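Local coordinates for uncharacterized protein (Bacteroides vulgatus, PDB 4R8O) that is of unknown function but belongs to the DUF3836 family and folds as a single-layer antiparallel beta sheet built from beta hairpins, at residues G17-F25 / M36-N46. Residues are numbered along the deposited sequence; the frame is centred on the assembly and turned at random.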
# COMPACT_ATOMS: atom_id res chain seq x y z
N GLY A 17 -7.56 -0.73 -16.75
CA GLY A 17 -6.17 -0.99 -17.12
C GLY A 17 -5.18 -0.83 -16.00
O GLY A 17 -4.03 -1.24 -16.16
N VAL A 18 -5.60 -0.27 -14.86
CA VAL A 18 -4.72 -0.09 -13.73
C VAL A 18 -5.22 -0.86 -12.54
O VAL A 18 -6.39 -0.79 -12.18
CB VAL A 18 -4.51 1.39 -13.31
CG1 VAL A 18 -3.67 2.10 -14.36
CG2 VAL A 18 -5.81 2.14 -13.06
N VAL A 19 -4.26 -1.54 -11.91
CA VAL A 19 -4.44 -2.19 -10.62
C VAL A 19 -4.76 -1.24 -9.46
O VAL A 19 -3.91 -0.49 -9.02
CB VAL A 19 -3.21 -3.07 -10.24
CG1 VAL A 19 -3.09 -4.23 -11.20
CG2 VAL A 19 -1.90 -2.29 -10.24
N VAL A 20 -5.99 -1.31 -8.97
CA VAL A 20 -6.50 -0.44 -7.90
C VAL A 20 -6.20 -1.06 -6.55
O VAL A 20 -6.24 -0.40 -5.53
CB VAL A 20 -8.04 -0.28 -8.04
CG1 VAL A 20 -8.66 0.60 -6.94
CG2 VAL A 20 -8.33 0.32 -9.40
N SER A 21 -5.95 -2.35 -6.56
CA SER A 21 -5.70 -3.07 -5.36
C SER A 21 -5.00 -4.38 -5.67
O SER A 21 -5.14 -4.94 -6.76
CB SER A 21 -7.02 -3.37 -4.66
OG SER A 21 -6.84 -4.24 -3.55
N GLU A 22 -4.28 -4.88 -4.67
CA GLU A 22 -3.67 -6.19 -4.76
C GLU A 22 -3.64 -6.85 -3.38
O GLU A 22 -3.34 -6.21 -2.39
CB GLU A 22 -2.28 -6.03 -5.28
CG GLU A 22 -1.65 -7.33 -5.67
CD GLU A 22 -0.17 -7.23 -5.75
OE1 GLU A 22 0.45 -6.90 -4.72
OE2 GLU A 22 0.38 -7.46 -6.84
N THR A 23 -3.93 -8.13 -3.34
CA THR A 23 -4.00 -8.85 -2.09
C THR A 23 -2.90 -9.92 -2.10
O THR A 23 -2.63 -10.55 -3.13
CB THR A 23 -5.38 -9.45 -1.92
OG1 THR A 23 -6.36 -8.43 -2.13
CG2 THR A 23 -5.56 -10.00 -0.54
N ILE A 24 -2.25 -10.10 -0.95
CA ILE A 24 -1.16 -11.06 -0.82
C ILE A 24 -1.60 -12.02 0.27
O ILE A 24 -2.16 -11.59 1.30
CB ILE A 24 0.21 -10.41 -0.52
CG1 ILE A 24 0.48 -9.28 -1.52
CG2 ILE A 24 1.33 -11.44 -0.63
CD1 ILE A 24 1.61 -8.34 -1.12
N PHE A 25 -1.40 -13.30 0.01
CA PHE A 25 -1.80 -14.34 0.93
C PHE A 25 -0.61 -15.24 1.22
O PHE A 25 0.35 -15.28 0.46
CB PHE A 25 -2.85 -15.25 0.33
CG PHE A 25 -4.02 -14.57 -0.33
CD1 PHE A 25 -3.98 -14.25 -1.69
CD2 PHE A 25 -5.23 -14.40 0.36
CE1 PHE A 25 -5.08 -13.67 -2.33
CE2 PHE A 25 -6.35 -13.85 -0.30
CZ PHE A 25 -6.27 -13.46 -1.63
N MSE A 36 -1.43 -9.40 3.45
CA MSE A 36 -1.27 -7.98 3.22
C MSE A 36 -2.13 -7.53 2.06
O MSE A 36 -2.39 -8.30 1.16
CB MSE A 36 0.24 -7.83 3.05
CG MSE A 36 0.65 -6.48 2.52
SE MSE A 36 2.40 -5.84 3.11
CE MSE A 36 1.96 -4.34 2.02
N LYS A 37 -2.53 -6.26 2.04
CA LYS A 37 -3.37 -5.71 0.95
C LYS A 37 -2.85 -4.36 0.60
O LYS A 37 -2.65 -3.52 1.49
CB LYS A 37 -4.81 -5.59 1.42
CG LYS A 37 -5.83 -5.30 0.32
CD LYS A 37 -7.21 -5.17 0.94
CE LYS A 37 -8.25 -4.77 -0.08
NZ LYS A 37 -9.37 -4.05 0.57
N HIS A 38 -2.59 -4.14 -0.68
CA HIS A 38 -2.09 -2.85 -1.14
C HIS A 38 -3.23 -2.15 -1.85
O HIS A 38 -3.78 -2.71 -2.79
CB HIS A 38 -0.99 -3.03 -2.15
CG HIS A 38 0.35 -3.32 -1.58
ND1 HIS A 38 1.13 -2.33 -1.02
CD2 HIS A 38 1.11 -4.44 -1.59
CE1 HIS A 38 2.31 -2.85 -0.68
NE2 HIS A 38 2.32 -4.13 -1.03
N ASN A 39 -3.57 -0.95 -1.45
CA ASN A 39 -4.62 -0.17 -2.14
C ASN A 39 -3.91 1.00 -2.80
O ASN A 39 -3.24 1.75 -2.13
CB ASN A 39 -5.62 0.28 -1.12
CG ASN A 39 -6.24 -0.91 -0.36
OD1 ASN A 39 -6.75 -1.86 -0.99
ND2 ASN A 39 -6.20 -0.88 0.97
N TYR A 40 -4.05 1.11 -4.12
CA TYR A 40 -3.36 2.10 -4.94
C TYR A 40 -4.30 3.19 -5.47
O TYR A 40 -5.43 2.89 -5.79
CB TYR A 40 -2.79 1.39 -6.17
CG TYR A 40 -1.90 0.26 -5.85
CD1 TYR A 40 -0.64 0.48 -5.34
CD2 TYR A 40 -2.30 -1.05 -6.07
CE1 TYR A 40 0.21 -0.57 -5.05
CE2 TYR A 40 -1.48 -2.12 -5.79
CZ TYR A 40 -0.22 -1.88 -5.28
OH TYR A 40 0.61 -2.93 -4.97
N LYS A 41 -3.80 4.43 -5.60
CA LYS A 41 -4.56 5.57 -6.18
C LYS A 41 -3.70 6.15 -7.26
O LYS A 41 -2.48 6.07 -7.18
CB LYS A 41 -4.83 6.65 -5.13
CG LYS A 41 -5.38 6.10 -3.83
CD LYS A 41 -6.20 7.07 -2.98
CE LYS A 41 -7.19 6.28 -2.09
NZ LYS A 41 -8.10 5.29 -2.77
N TYR A 42 -4.32 6.76 -8.25
CA TYR A 42 -3.58 7.32 -9.40
C TYR A 42 -4.03 8.75 -9.63
O TYR A 42 -5.08 9.12 -9.14
CB TYR A 42 -3.81 6.44 -10.64
CG TYR A 42 -3.24 5.02 -10.49
CD1 TYR A 42 -3.89 4.06 -9.71
CD2 TYR A 42 -2.04 4.65 -11.09
CE1 TYR A 42 -3.37 2.77 -9.53
CE2 TYR A 42 -1.50 3.36 -10.90
CZ TYR A 42 -2.17 2.42 -10.12
OH TYR A 42 -1.66 1.16 -9.94
N ASP A 43 -3.23 9.56 -10.31
CA ASP A 43 -3.66 10.91 -10.69
C ASP A 43 -4.46 10.85 -12.00
O ASP A 43 -4.77 9.78 -12.46
CB ASP A 43 -2.47 11.86 -10.78
CG ASP A 43 -1.44 11.43 -11.80
OD1 ASP A 43 -1.77 10.87 -12.89
OD2 ASP A 43 -0.27 11.63 -11.48
N ALA A 44 -4.76 12.00 -12.61
CA ALA A 44 -5.49 12.08 -13.89
C ALA A 44 -4.64 11.56 -15.05
O ALA A 44 -5.11 10.75 -15.86
CB ALA A 44 -5.96 13.49 -14.18
N ASN A 45 -3.37 11.97 -15.08
CA ASN A 45 -2.40 11.39 -16.02
C ASN A 45 -2.11 9.91 -15.78
O ASN A 45 -1.35 9.31 -16.53
CB ASN A 45 -1.08 12.16 -15.99
CG ASN A 45 -1.21 13.56 -16.53
OD1 ASN A 45 -2.08 13.85 -17.36
ND2 ASN A 45 -0.35 14.45 -16.06
N ASN A 46 -2.65 9.34 -14.71
CA ASN A 46 -2.69 7.88 -14.45
C ASN A 46 -1.41 7.23 -13.93
O ASN A 46 -1.16 6.05 -14.14
CB ASN A 46 -3.28 7.09 -15.65
CG ASN A 46 -4.61 6.43 -15.31
OD1 ASN A 46 -5.45 6.99 -14.59
ND2 ASN A 46 -4.82 5.24 -15.83
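Val18 lies over one face of the Tyr42 ring in a CH-pi contact, its CB 4.2 Å from the ring centroid. Tyr42 CG stands anti to the carbonyl carbon, beside the backbone N (chi1 -64°), which carries the phenol across to 17-25. There Tyr42 OH donates to Val19 O at 2.9 Å, and Arg48 bonds the same hydroxyl. A phenylalanine here would keep the ring but would probably leave Val19 O without this donor. Tyr40 CD2 also approaches Val19 O, at 3.4 Å, while Glu22 CB sits at the edge of the Tyr40 ring. Tyr40 N bonds Val20 O. Val20 and Ser21 both face Glu13 of strand 8-15, a classic beta bulge. Beyond it, strands 18-28 and 31-42 form a regular antiparallel hairpin within the single-layer sheet. Glu22 and His38 are a hydrogen-bonded pair, with His38 N to Glu22 O at 2.8 Å. Their side chains run side by side, carboxylate and imidazole planes 64° apart. Ile24 CD1 meets the His38 ring edge at CD2, 4.0 Å away, and also touches CG of selenomethionine Met36. Ser21 OG makes a weak 3.5 Å bond to Asn39 OD1. His38 ND1 bonds Asp51, and Asn39 ND2 bonds Gln54.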